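Long-range contacts in phenylacetaldehyde dehydrogenase (Burkholderia cenocepacia, PDB 4O5H), which probably oxidises phenylacetaldehyde to phenylacetate with NAD+ as the electron acceptor, as a member of the aldehyde dehydrogenase family: residues D69-V74 with D251-K256; A75-A80 with T204-P209; V290-D295 with S445-D450; V296-A301 with D331-R336; L344-G349 with G393-P398. All blocks are in the same frame, centred on the assembly; numbering follows the deposited sequence. Where two conformers were deposited one is given.

Contact 1: residues D69-V74 with D251-K256; sequences DVQQAV and DPRIDK
V74 and R253 meet where helix 67-82 passes the turn that follows helix 241-250. One methyl of V74, CG1, lies over a face of the R253 guanidinium, with CG1 3.7 Å from NE. That branch stands anti to the backbone N (chi1 171°) and also reaches the D251 carboxylate, which V74 approaches tip to tip. The other methyl lies by the carboxylate too and also touches the isoleucine, V74 CG2 being 4.1 Å from I254 CG2. The one direct hydrogen bond across the contact is weak: R253 NH2 donates to the backbone O of Q71 at 3.0 Å, bent to 134°. A water accepts from R253 NH1 at 2.9 Å and points a second, weak bond at Q71 O.

Behind this first shell, D251 holds the arginine in place: R253 grips its carboxylate side-on, with R253 NE on D251 OD1 at 3.0 Å and R253 NH2 on D251 OD2 at 2.9 Å. Both bonds use syn lone pairs, lie within 2° of the guanidinium plane and are almost straight, which fixes the rotation of the group. The anti lone pair of D251 OD1 is taken by the backbone N of R253 at 2.9 Å, a bond that closes an Asx turn. Further out, V70 and V74 rest on L248 of helix 241-250. The Asx turn sits inside a type I turn from D251 to I254, a compact helix-to-strand connection leading into strand 256-260 of what is, by family, the Rossmann-like NAD-binding domain.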
# COMPACT_ATOMS: atom_id res chain seq x y z
N ASP A 69 -16.47 -18.60 -13.31
CA ASP A 69 -17.14 -17.36 -13.69
C ASP A 69 -16.25 -16.15 -13.38
O ASP A 69 -16.17 -15.19 -14.15
CB ASP A 69 -18.51 -17.23 -12.98
CG ASP A 69 -19.36 -18.49 -13.14
OD1 ASP A 69 -19.71 -18.84 -14.30
OD2 ASP A 69 -19.64 -19.14 -12.13
N VAL A 70 -15.59 -16.20 -12.25
CA VAL A 70 -14.69 -15.09 -11.85
C VAL A 70 -13.54 -14.98 -12.84
O VAL A 70 -13.22 -13.88 -13.27
CB VAL A 70 -14.15 -15.27 -10.44
CG1 VAL A 70 -13.08 -14.22 -10.13
CG2 VAL A 70 -15.26 -15.16 -9.42
N GLN A 71 -12.95 -16.11 -13.20
CA GLN A 71 -11.89 -16.12 -14.23
C GLN A 71 -12.36 -15.53 -15.56
O GLN A 71 -11.62 -14.80 -16.18
CB GLN A 71 -11.36 -17.51 -14.46
CG GLN A 71 -10.47 -17.95 -13.30
CD GLN A 71 -10.22 -19.42 -13.28
OE1 GLN A 71 -10.79 -20.19 -14.05
NE2 GLN A 71 -9.35 -19.84 -12.40
N GLN A 72 -13.59 -15.80 -15.96
CA GLN A 72 -14.14 -15.18 -17.20
C GLN A 72 -14.25 -13.67 -17.08
O GLN A 72 -14.00 -12.95 -18.03
CB GLN A 72 -15.49 -15.75 -17.59
CG GLN A 72 -15.38 -17.20 -17.97
CD GLN A 72 -14.66 -17.43 -19.28
OE1 GLN A 72 -14.54 -16.54 -20.14
NE2 GLN A 72 -14.10 -18.61 -19.42
N ALA A 73 -14.72 -13.20 -15.94
CA ALA A 73 -14.83 -11.76 -15.69
C ALA A 73 -13.46 -11.05 -15.72
O ALA A 73 -13.32 -9.96 -16.27
CB ALA A 73 -15.52 -11.49 -14.37
N VAL A 74 -12.47 -11.69 -15.10
CA VAL A 74 -11.12 -11.17 -15.11
C VAL A 74 -10.57 -11.15 -16.52
O VAL A 74 -9.98 -10.17 -16.91
CB VAL A 74 -10.23 -11.98 -14.14
CG1 VAL A 74 -8.76 -11.59 -14.30
CG2 VAL A 74 -10.68 -11.71 -12.66
N ASP A 251 -6.43 -14.27 -8.30
CA ASP A 251 -6.20 -14.29 -9.73
C ASP A 251 -4.96 -13.47 -10.04
O ASP A 251 -4.89 -12.32 -9.69
CB ASP A 251 -7.42 -13.77 -10.49
CG ASP A 251 -7.40 -14.16 -11.95
OD1 ASP A 251 -6.41 -13.90 -12.63
OD2 ASP A 251 -8.41 -14.75 -12.44
N PRO A 252 -3.95 -14.08 -10.71
CA PRO A 252 -2.72 -13.30 -10.94
C PRO A 252 -2.89 -12.27 -12.03
O PRO A 252 -2.00 -11.50 -12.27
CB PRO A 252 -1.68 -14.38 -11.34
CG PRO A 252 -2.52 -15.52 -11.89
CD PRO A 252 -3.78 -15.51 -11.06
N ARG A 253 -4.03 -12.25 -12.71
CA ARG A 253 -4.25 -11.29 -13.80
C ARG A 253 -4.90 -9.99 -13.38
O ARG A 253 -5.05 -9.09 -14.21
CB ARG A 253 -5.05 -11.92 -14.96
CG ARG A 253 -4.43 -13.19 -15.51
CD ARG A 253 -5.44 -13.94 -16.36
NE ARG A 253 -6.61 -14.34 -15.55
CZ ARG A 253 -7.74 -14.87 -16.07
NH1 ARG A 253 -7.88 -15.03 -17.40
NH2 ARG A 253 -8.74 -15.22 -15.27
N ILE A 254 -5.31 -9.87 -12.10
CA ILE A 254 -5.61 -8.56 -11.56
C ILE A 254 -4.31 -7.88 -11.14
O ILE A 254 -3.32 -8.53 -10.86
CB ILE A 254 -6.65 -8.59 -10.42
CG1 ILE A 254 -6.14 -9.28 -9.16
CG2 ILE A 254 -7.92 -9.25 -10.88
CD1 ILE A 254 -6.96 -8.95 -7.93
N ASP A 255 -4.33 -6.56 -11.13
CA ASP A 255 -3.17 -5.74 -10.73
C ASP A 255 -3.33 -5.12 -9.34
O ASP A 255 -2.36 -4.84 -8.65
CB ASP A 255 -2.99 -4.66 -11.78
CG ASP A 255 -2.72 -5.26 -13.15
OD1 ASP A 255 -1.75 -6.04 -13.26
OD2 ASP A 255 -3.51 -5.01 -14.07
N LYS A 256 -4.58 -4.97 -8.91
CA LYS A 256 -4.85 -4.41 -7.63
C LYS A 256 -6.11 -5.02 -7.03
O LYS A 256 -7.07 -5.27 -7.75
CB LYS A 256 -5.04 -2.91 -7.73
CG LYS A 256 -5.31 -2.29 -6.37
CD LYS A 256 -5.38 -0.77 -6.40
CE LYS A 256 -5.50 -0.18 -4.96
NZ LYS A 256 -4.15 0.30 -4.46
O HOH W 1 -9.85 -16.99 -18.18

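Contact 2: residues A75-A80 with T204-P209; sequences AAARRA and TVVLKP
T204 sets its hydroxyl between its own backbone N and carbonyl carbon (chi1 61°), and the same rotation leaves CG2 anti to the carbonyl carbon. Both branches thereby reach helix 67-82, OG1 at A77 and CG2 one turn further on at A80. V206, two residues along the strand, has CG2 anti to its carbonyl carbon, and this methyl meets A77 as well.

T204 OG1 donates to the backbone O of A77 at 2.8 Å. The hydroxyl comes in from above the carbonyl plane, 53° out of it, with a C=O...donor angle of 111°. Packing accompanies the bond. A77 CB touches T204 OG1 at 3.6 Å and V206 CG2 at 3.9 Å, while A80 CB meets T204 CG2 at 4.0 Å. The helix and the strand run nearly antiparallel, their short axes approaching to 7.7 Å, a close distance that the small alanine side chains allow.

Beneath the helix, T204 is hydrogen-bonded through its backbone to G176 and V178 of strand 166-181, and A77 also rests on V177. R78, whose CB points away from the strand, pairs with D82 and D255. The chemistry is thus that of an apolar helix-on-sheet interface carrying a single polar stitch: a buried hydroxyl donates a hydrogen bond to a helix carbonyl, which satisfies the hydroxyl as a donor and ties the helix to the sheet at one definite point among the alanine and valine contacts of the two segments.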
# COMPACT_ATOMS: atom_id res chain seq x y z
N ALA A 75 -10.82 -12.22 -17.29
CA ALA A 75 -10.39 -12.27 -18.69
C ALA A 75 -10.99 -11.10 -19.48
O ALA A 75 -10.27 -10.47 -20.24
CB ALA A 75 -10.73 -13.60 -19.33
N ALA A 76 -12.27 -10.78 -19.23
CA ALA A 76 -12.92 -9.67 -19.92
C ALA A 76 -12.31 -8.33 -19.53
O ALA A 76 -12.09 -7.48 -20.39
CB ALA A 76 -14.41 -9.68 -19.66
N ALA A 77 -12.08 -8.13 -18.23
CA ALA A 77 -11.50 -6.90 -17.76
C ALA A 77 -10.09 -6.70 -18.30
O ALA A 77 -9.73 -5.60 -18.68
CB ALA A 77 -11.50 -6.84 -16.22
N ARG A 78 -9.32 -7.77 -18.34
CA ARG A 78 -8.00 -7.75 -18.98
C ARG A 78 -8.09 -7.32 -20.42
O ARG A 78 -7.33 -6.47 -20.86
CB ARG A 78 -7.33 -9.14 -18.93
CG ARG A 78 -6.54 -9.37 -17.66
CD ARG A 78 -5.04 -9.17 -17.85
NE ARG A 78 -4.65 -7.80 -18.18
CZ ARG A 78 -4.12 -6.92 -17.33
NH1 ARG A 78 -3.95 -7.18 -16.02
NH2 ARG A 78 -3.77 -5.73 -17.78
N ARG A 79 -8.97 -7.95 -21.18
CA ARG A 79 -9.12 -7.64 -22.62
C ARG A 79 -9.49 -6.17 -22.82
O ARG A 79 -8.94 -5.50 -23.67
CB ARG A 79 -10.21 -8.48 -23.30
CG ARG A 79 -9.77 -9.86 -23.77
CD ARG A 79 -10.84 -10.56 -24.64
NE ARG A 79 -12.10 -10.77 -23.91
CZ ARG A 79 -12.34 -11.77 -23.05
NH1 ARG A 79 -11.43 -12.69 -22.77
NH2 ARG A 79 -13.52 -11.86 -22.48
N ALA A 80 -10.40 -5.68 -21.99
CA ALA A 80 -10.88 -4.29 -22.12
C ALA A 80 -9.77 -3.30 -21.82
O ALA A 80 -9.76 -2.21 -22.37
CB ALA A 80 -12.08 -4.03 -21.22
N THR A 204 -9.81 -0.99 -15.41
CA THR A 204 -11.02 -1.78 -15.57
C THR A 204 -11.25 -2.53 -14.28
O THR A 204 -10.35 -2.58 -13.43
CB THR A 204 -10.95 -2.76 -16.78
OG1 THR A 204 -9.89 -3.69 -16.60
CG2 THR A 204 -10.74 -1.99 -18.04
N VAL A 205 -12.45 -3.09 -14.09
CA VAL A 205 -12.88 -3.53 -12.78
C VAL A 205 -13.69 -4.80 -12.84
O VAL A 205 -14.57 -4.93 -13.68
CB VAL A 205 -13.83 -2.49 -12.11
CG1 VAL A 205 -14.11 -2.85 -10.65
CG2 VAL A 205 -13.24 -1.12 -12.10
N VAL A 206 -13.40 -5.73 -11.94
CA VAL A 206 -14.29 -6.80 -11.59
C VAL A 206 -14.81 -6.52 -10.17
O VAL A 206 -14.03 -6.53 -9.21
CB VAL A 206 -13.61 -8.17 -11.65
CG1 VAL A 206 -14.60 -9.27 -11.30
CG2 VAL A 206 -13.01 -8.41 -13.03
N LEU A 207 -16.11 -6.31 -10.05
CA LEU A 207 -16.75 -6.04 -8.76
C LEU A 207 -17.47 -7.28 -8.23
O LEU A 207 -18.21 -7.93 -8.97
CB LEU A 207 -17.80 -4.94 -8.91
CG LEU A 207 -18.52 -4.57 -7.60
CD1 LEU A 207 -17.58 -3.84 -6.65
CD2 LEU A 207 -19.74 -3.73 -7.84
N LYS A 208 -17.22 -7.61 -6.96
CA LYS A 208 -17.92 -8.69 -6.27
C LYS A 208 -18.74 -8.06 -5.12
O LYS A 208 -18.22 -7.81 -4.05
CB LYS A 208 -16.94 -9.71 -5.68
CG LYS A 208 -17.43 -11.16 -5.68
CD LYS A 208 -18.68 -11.49 -4.91
CE LYS A 208 -18.29 -11.82 -3.48
NZ LYS A 208 -19.42 -11.82 -2.54
N PRO A 209 -20.01 -7.81 -5.35
CA PRO A 209 -20.83 -7.33 -4.22
C PRO A 209 -20.99 -8.41 -3.14
O PRO A 209 -20.82 -9.60 -3.39
CB PRO A 209 -22.18 -7.00 -4.86
CG PRO A 209 -22.11 -7.49 -6.24
CD PRO A 209 -20.74 -7.89 -6.60

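Contact 3: residues V290-D295 with S445-D450; sequences VIVLPD and SIWSND
W447 carries its indole beside V290 and V292 of the neighbouring strand, whose CG1 and CG2 methyls respectively approach the ring obliquely. Near the plane, at the ring's edge, lie I291 O and S445 OG. The hydroxyl accepts from W447 NE1 at 2.9 Å, a bond within one strand, and H471 ND1 holds the accepting S445 OG in turn. V290 CG1 packs against W447 CD1 at 3.8 Å.

The strands beneath are parallel neighbours. I291 N donates to S445 O at 2.7 Å, W447 N to I291 O, and L293 N, one residue past the end of strand 288-292, to W447 O.

There the second flat group takes over. D295 has CG between its backbone N and carbonyl carbon (chi1 66°), which turns the carboxylate to S448 and N449. It accepts from S448 OG through OD1 at 2.7 Å and from the backbone N of N449 through OD2 at 2.9 Å, each oxygen using its syn lone pair. S448 OG accepts from D450 N at 3.0 Å, closing an ST turn, while D450 OD1 caps A453 N at the start of helix 451-457. D295 OD1 and D450 OD2 stand 4.9 Å apart, and a water donates to the first and weakly to the second.

Chemically, a hydrogen-bonded parallel pair flanked by apolar side chains gives way to an anionic end, where the turn's hydroxyl and amide, with the water, would offset the repulsion between the aspartates.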
# COMPACT_ATOMS: atom_id res chain seq x y z
N VAL A 290 -15.54 7.80 20.89
CA VAL A 290 -16.19 9.09 20.89
C VAL A 290 -15.83 9.72 22.22
O VAL A 290 -16.20 9.20 23.29
CB VAL A 290 -17.70 8.87 20.83
CG1 VAL A 290 -18.45 10.18 20.99
CG2 VAL A 290 -18.09 8.18 19.52
N ILE A 291 -15.11 10.83 22.19
CA ILE A 291 -14.62 11.48 23.41
C ILE A 291 -15.39 12.75 23.66
O ILE A 291 -15.35 13.67 22.85
CB ILE A 291 -13.14 11.81 23.27
CG1 ILE A 291 -12.34 10.54 23.03
CG2 ILE A 291 -12.62 12.55 24.50
CD1 ILE A 291 -10.89 10.83 22.67
N VAL A 292 -16.09 12.81 24.78
CA VAL A 292 -16.88 13.98 25.13
C VAL A 292 -16.24 14.77 26.25
O VAL A 292 -16.11 14.29 27.39
CB VAL A 292 -18.31 13.55 25.52
CG1 VAL A 292 -19.18 14.78 25.83
CG2 VAL A 292 -18.92 12.70 24.39
N LEU A 293 -15.86 16.00 25.93
CA LEU A 293 -15.22 16.89 26.92
C LEU A 293 -16.27 17.62 27.76
O LEU A 293 -17.43 17.71 27.37
CB LEU A 293 -14.27 17.86 26.23
CG LEU A 293 -13.15 17.22 25.41
CD1 LEU A 293 -12.14 18.24 24.92
CD2 LEU A 293 -12.44 16.10 26.19
N PRO A 294 -15.87 18.12 28.96
CA PRO A 294 -16.88 18.58 29.92
C PRO A 294 -17.49 19.92 29.56
O PRO A 294 -18.44 20.31 30.22
CB PRO A 294 -16.10 18.69 31.24
CG PRO A 294 -14.68 18.81 30.85
CD PRO A 294 -14.53 18.06 29.56
N ASP A 295 -17.01 20.61 28.54
CA ASP A 295 -17.58 21.90 28.16
C ASP A 295 -18.80 21.81 27.24
O ASP A 295 -19.33 22.84 26.87
CB ASP A 295 -16.53 22.80 27.52
CG ASP A 295 -16.02 22.26 26.13
OD1 ASP A 295 -15.36 21.20 26.10
OD2 ASP A 295 -16.25 22.95 25.12
N SER A 445 -14.10 10.51 17.32
CA SER A 445 -14.57 11.89 17.41
C SER A 445 -14.34 12.51 18.78
O SER A 445 -14.21 11.81 19.80
CB SER A 445 -16.04 12.04 16.99
OG SER A 445 -16.93 11.31 17.85
N ILE A 446 -14.30 13.83 18.77
CA ILE A 446 -14.14 14.67 19.93
C ILE A 446 -15.31 15.65 19.94
O ILE A 446 -15.61 16.27 18.90
CB ILE A 446 -12.86 15.48 19.81
CG1 ILE A 446 -11.64 14.57 19.68
CG2 ILE A 446 -12.71 16.36 21.02
CD1 ILE A 446 -10.42 15.30 19.16
N TRP A 447 -15.96 15.81 21.09
CA TRP A 447 -17.11 16.68 21.25
C TRP A 447 -16.70 17.76 22.24
O TRP A 447 -16.54 17.46 23.42
CB TRP A 447 -18.38 15.88 21.70
CG TRP A 447 -18.76 14.98 20.57
CD1 TRP A 447 -18.10 13.86 20.18
CD2 TRP A 447 -19.81 15.18 19.63
NE1 TRP A 447 -18.70 13.33 19.07
CE2 TRP A 447 -19.75 14.13 18.71
CE3 TRP A 447 -20.82 16.15 19.49
CZ2 TRP A 447 -20.63 14.01 17.63
CZ3 TRP A 447 -21.68 16.03 18.44
CH2 TRP A 447 -21.58 14.96 17.51
N SER A 448 -16.59 19.01 21.76
CA SER A 448 -16.10 20.15 22.52
C SER A 448 -16.15 21.41 21.65
O SER A 448 -16.30 21.32 20.42
CB SER A 448 -14.65 19.93 22.93
OG SER A 448 -14.16 20.98 23.73
N ASN A 449 -16.08 22.56 22.29
CA ASN A 449 -15.94 23.85 21.61
C ASN A 449 -14.66 24.57 22.11
O ASN A 449 -14.44 25.73 21.82
CB ASN A 449 -17.17 24.73 21.84
CG ASN A 449 -17.20 25.96 20.93
OD1 ASN A 449 -17.01 25.87 19.73
ND2 ASN A 449 -17.41 27.13 21.54
N ASP A 450 -13.79 23.80 22.78
CA ASP A 450 -12.56 24.29 23.39
C ASP A 450 -11.41 24.12 22.36
O ASP A 450 -10.87 23.04 22.22
CB ASP A 450 -12.30 23.42 24.64
CG ASP A 450 -11.06 23.84 25.44
OD1 ASP A 450 -10.07 24.39 24.95
OD2 ASP A 450 -11.06 23.52 26.62
O HOH W 2 -13.09 21.00 27.49

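Contact 4: residues V296-A301 with D331-R336; sequences VDLDKA and DGVIER
L298 and R336 make the close part of this contact, although it is partly exposed. The leucine lies over one face of the guanidinium, its CB 3.7 Å above the centre and CD1 3.7 Å from R336 NH1. At the edge of the same group, D299 OD1 accepts a hydrogen bond from R336 NE at 2.7 Å in a salt bridge. The oxygen lies in the guanidinium plane, yet the nitrogen stands 47° out of the carboxylate plane. R336 reaches across with an extended chain from CG to NE (chi3 170°), and its NH1 donates back to G332 O of its own helix at 3.0 Å, so two bonds fix the head.

The buried, apolar side is more widely spaced. V333 CG2 meets L298 CD2 at 4.0 Å and A301 CB only at 4.4 Å, and V333 continues onto I325 of strand 320-326. On the exposed side E335 adds charge without a directed bond: R336 NH1 and E335 OE1 are 4.0 Å apart, a long pairing well out of the guanidinium plane. D297 serves its own helix there as N-cap, its OD1 accepting from K300 N at 3.0 Å.

Helix 298-310 is the connection of a beta-alpha-beta crossover from strand 288-292 to strand 320-326, and helix 330-343 packs beside its N-terminal end, as neighbouring helices do on one side of a parallel alpha/beta sheet.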
# COMPACT_ATOMS: atom_id res chain seq x y z
N VAL A 296 -19.23 20.61 26.83
CA VAL A 296 -20.31 20.48 25.85
C VAL A 296 -21.69 20.86 26.36
O VAL A 296 -21.97 20.81 27.56
CB VAL A 296 -20.47 19.03 25.30
CG1 VAL A 296 -19.25 18.62 24.51
CG2 VAL A 296 -20.74 18.03 26.41
N ASP A 297 -22.55 21.21 25.42
CA ASP A 297 -23.99 21.22 25.66
C ASP A 297 -24.43 19.76 25.80
O ASP A 297 -24.19 18.95 24.90
CB ASP A 297 -24.71 21.82 24.47
CG ASP A 297 -26.21 21.83 24.64
OD1 ASP A 297 -26.86 20.78 24.62
OD2 ASP A 297 -26.76 22.92 24.78
N LEU A 298 -25.10 19.43 26.90
CA LEU A 298 -25.43 18.03 27.20
C LEU A 298 -26.37 17.38 26.18
O LEU A 298 -26.20 16.20 25.83
CB LEU A 298 -26.06 17.91 28.58
CG LEU A 298 -25.23 18.37 29.79
CD1 LEU A 298 -26.00 18.08 31.07
CD2 LEU A 298 -23.89 17.68 29.85
N ASP A 299 -27.34 18.13 25.69
CA ASP A 299 -28.27 17.58 24.70
C ASP A 299 -27.60 17.37 23.35
O ASP A 299 -27.84 16.36 22.70
CB ASP A 299 -29.49 18.46 24.54
CG ASP A 299 -30.38 18.43 25.78
OD1 ASP A 299 -30.58 17.36 26.38
OD2 ASP A 299 -30.88 19.48 26.15
N LYS A 300 -26.81 18.33 22.90
CA LYS A 300 -26.05 18.18 21.66
C LYS A 300 -25.11 16.98 21.73
O LYS A 300 -24.96 16.22 20.74
CB LYS A 300 -25.19 19.43 21.37
CG LYS A 300 -24.07 19.23 20.30
CD LYS A 300 -24.27 19.89 18.93
CE LYS A 300 -22.95 20.17 18.19
NZ LYS A 300 -22.10 21.25 18.78
N ALA A 301 -24.44 16.84 22.85
CA ALA A 301 -23.49 15.74 23.01
C ALA A 301 -24.22 14.41 23.01
O ALA A 301 -23.78 13.46 22.33
CB ALA A 301 -22.67 15.90 24.27
N ASP A 331 -23.15 11.21 33.72
CA ASP A 331 -24.51 10.78 34.08
C ASP A 331 -25.56 11.48 33.25
O ASP A 331 -26.47 10.85 32.73
CB ASP A 331 -24.81 11.01 35.57
CG ASP A 331 -23.96 10.14 36.47
OD1 ASP A 331 -23.54 9.04 36.07
OD2 ASP A 331 -23.71 10.56 37.59
N GLY A 332 -25.42 12.79 33.08
CA GLY A 332 -26.37 13.54 32.26
C GLY A 332 -26.35 13.14 30.78
O GLY A 332 -27.40 13.02 30.15
N VAL A 333 -25.17 12.94 30.23
CA VAL A 333 -25.10 12.53 28.83
C VAL A 333 -25.70 11.12 28.62
O VAL A 333 -26.56 10.92 27.76
CB VAL A 333 -23.67 12.61 28.30
CG1 VAL A 333 -23.58 12.04 26.89
CG2 VAL A 333 -23.19 14.06 28.27
N ILE A 334 -25.30 10.16 29.44
CA ILE A 334 -25.76 8.81 29.28
C ILE A 334 -27.27 8.66 29.54
O ILE A 334 -27.98 7.91 28.82
CB ILE A 334 -24.90 7.83 30.14
CG1 ILE A 334 -24.70 6.53 29.42
CG2 ILE A 334 -25.57 7.54 31.47
CD1 ILE A 334 -23.86 6.69 28.17
N GLU A 335 -27.79 9.37 30.53
CA GLU A 335 -29.21 9.37 30.77
C GLU A 335 -29.93 9.80 29.50
O GLU A 335 -30.86 9.14 29.05
CB GLU A 335 -29.50 10.27 31.93
CG GLU A 335 -30.96 10.51 32.28
CD GLU A 335 -31.17 11.87 32.97
OE1 GLU A 335 -31.20 12.96 32.33
OE2 GLU A 335 -31.32 11.84 34.20
N ARG A 336 -29.45 10.87 28.89
CA ARG A 336 -30.05 11.37 27.66
C ARG A 336 -29.90 10.39 26.49
O ARG A 336 -30.84 10.22 25.71
CB ARG A 336 -29.47 12.72 27.27
CG ARG A 336 -29.90 13.86 28.18
CD ARG A 336 -28.99 15.06 27.95
NE ARG A 336 -29.47 16.26 28.60
CZ ARG A 336 -29.34 16.51 29.90
NH1 ARG A 336 -28.73 15.64 30.71
NH2 ARG A 336 -29.81 17.64 30.40

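Contact 5: residues L344-G349 with G393-P398; sequences LKIGPG and GFFVEP
I346 and F395 join two extended loops at the margin of a mixed sheet: segment 344-349 follows helix 330-343, while segment 393-398 leads into strand 399-402. The loops run in nearly opposite directions, but L344 CA and P398 CA are 7.8 Å apart and no hydrogen bond links the two segments, so the gap is filled mainly by side chains.

I346 spreads its two arms over different partners. CG2, anti to the backbone N, touches F395 CD1 at 3.4 Å, the two side chains sliding past each other in opposite directions. I346 CD1 ends on P398 CD at 3.8 Å, these side chains meeting tip to tip. The F395 ring also turns its edge to the next peptide: G347 O lies near the ring plane, 3.3 Å from F395 CE1, which would set the carbonyl oxygen against the slightly positive ring edge. Further along, L344 CD1 packs on P398 CG at 4.1 Å, crossing it obliquely.

L344 and P398 both rest on F310 of helix 298-310, F395 also touches P358, and E397 sends its carboxylate to R387. The F395 side chain is about 13 Å from the bound sodium ion, too far to belong to that site. This is apolar loop-on-loop packing at the entry to a sheet strand, with I346 between F395 and P398 in the approach to strand 399-402.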
# COMPACT_ATOMS: atom_id res chain seq x y z
N LEU A 344 -36.16 5.41 19.67
CA LEU A 344 -36.00 5.22 18.22
C LEU A 344 -37.03 4.24 17.68
O LEU A 344 -37.22 3.16 18.25
CB LEU A 344 -34.59 4.74 17.87
CG LEU A 344 -33.45 5.69 18.20
CD1 LEU A 344 -32.11 5.01 18.01
CD2 LEU A 344 -33.54 6.93 17.34
N LYS A 345 -37.68 4.63 16.58
CA LYS A 345 -38.70 3.79 15.96
C LYS A 345 -38.08 2.63 15.16
O LYS A 345 -37.33 2.87 14.19
CB LYS A 345 -39.59 4.64 15.06
CG LYS A 345 -40.74 3.89 14.42
CD LYS A 345 -41.82 3.55 15.42
CE LYS A 345 -43.06 2.98 14.72
NZ LYS A 345 -42.76 1.63 14.18
N ILE A 346 -38.38 1.40 15.58
CA ILE A 346 -37.83 0.21 14.98
C ILE A 346 -38.87 -0.33 14.00
O ILE A 346 -40.03 -0.46 14.35
CB ILE A 346 -37.53 -0.86 16.03
CG1 ILE A 346 -36.55 -0.34 17.06
CG2 ILE A 346 -36.97 -2.10 15.36
CD1 ILE A 346 -36.38 -1.28 18.24
N GLY A 347 -38.46 -0.62 12.77
CA GLY A 347 -39.44 -1.08 11.79
C GLY A 347 -38.83 -1.37 10.43
O GLY A 347 -37.62 -1.25 10.24
N PRO A 348 -39.67 -1.72 9.47
CA PRO A 348 -39.20 -1.92 8.10
C PRO A 348 -38.70 -0.63 7.46
O PRO A 348 -39.25 0.46 7.66
CB PRO A 348 -40.43 -2.45 7.37
CG PRO A 348 -41.59 -2.24 8.25
CD PRO A 348 -41.12 -1.97 9.63
N GLY A 349 -37.63 -0.77 6.67
CA GLY A 349 -36.97 0.38 6.09
C GLY A 349 -37.84 1.17 5.13
O GLY A 349 -37.64 2.37 4.94
N GLY A 393 -38.24 -10.84 10.79
CA GLY A 393 -37.17 -9.92 10.40
C GLY A 393 -36.02 -10.07 11.36
O GLY A 393 -36.13 -10.83 12.32
N PHE A 394 -34.89 -9.42 11.08
CA PHE A 394 -33.69 -9.61 11.89
C PHE A 394 -33.43 -8.39 12.79
O PHE A 394 -32.35 -7.79 12.80
CB PHE A 394 -32.49 -9.94 11.01
CG PHE A 394 -32.78 -10.98 9.97
CD1 PHE A 394 -33.32 -12.21 10.35
CD2 PHE A 394 -32.55 -10.74 8.63
CE1 PHE A 394 -33.59 -13.19 9.40
CE2 PHE A 394 -32.82 -11.71 7.68
CZ PHE A 394 -33.32 -12.93 8.05
N PHE A 395 -34.41 -8.06 13.61
CA PHE A 395 -34.41 -6.84 14.39
C PHE A 395 -33.73 -7.03 15.75
O PHE A 395 -33.90 -8.08 16.39
CB PHE A 395 -35.86 -6.39 14.61
CG PHE A 395 -36.52 -5.83 13.38
CD1 PHE A 395 -36.31 -4.51 12.99
CD2 PHE A 395 -37.39 -6.62 12.65
CE1 PHE A 395 -36.95 -3.98 11.89
CE2 PHE A 395 -38.02 -6.10 11.54
CZ PHE A 395 -37.79 -4.78 11.16
N VAL A 396 -33.01 -6.00 16.16
CA VAL A 396 -32.36 -5.93 17.45
C VAL A 396 -32.53 -4.52 18.02
O VAL A 396 -32.52 -3.53 17.28
CB VAL A 396 -30.86 -6.19 17.27
CG1 VAL A 396 -30.12 -5.88 18.56
CG2 VAL A 396 -30.65 -7.63 16.85
N GLU A 397 -32.80 -4.44 19.33
CA GLU A 397 -32.97 -3.14 20.01
C GLU A 397 -31.69 -2.33 20.09
O GLU A 397 -30.62 -2.90 20.34
CB GLU A 397 -33.41 -3.36 21.42
CG GLU A 397 -34.78 -3.98 21.53
CD GLU A 397 -35.19 -4.12 22.96
OE1 GLU A 397 -34.31 -4.26 23.84
OE2 GLU A 397 -36.41 -4.08 23.17
N PRO A 398 -31.76 -1.02 19.84
CA PRO A 398 -30.64 -0.16 20.13
C PRO A 398 -30.28 -0.37 21.58
O PRO A 398 -31.14 -0.29 22.45
CB PRO A 398 -31.18 1.25 19.92
CG PRO A 398 -32.32 1.07 18.99
CD PRO A 398 -32.91 -0.26 19.32

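In the fold
Along the chain, helix 67-82 opens two loops in succession. Contact 1 closes the wider one at 251-256, and contact 2, starting from the next turn of the helix, closes a shorter one within it at 204-209. The two touch, among other places, through R78, which bonds to R253 and D255, and together they fasten the helix to the sheet containing strands 204-208 and 256-260. Contact 3 opens afterwards and spans 290-450, pairing strands of the second sheet. Contacts 4 and 5 lie inside that span, in series and without crossing. Contact 4, which touches contact 3, joins helices 298-310 and 330-343; contact 5 ties the loop after helix 330-343 to the one before strand 399-402.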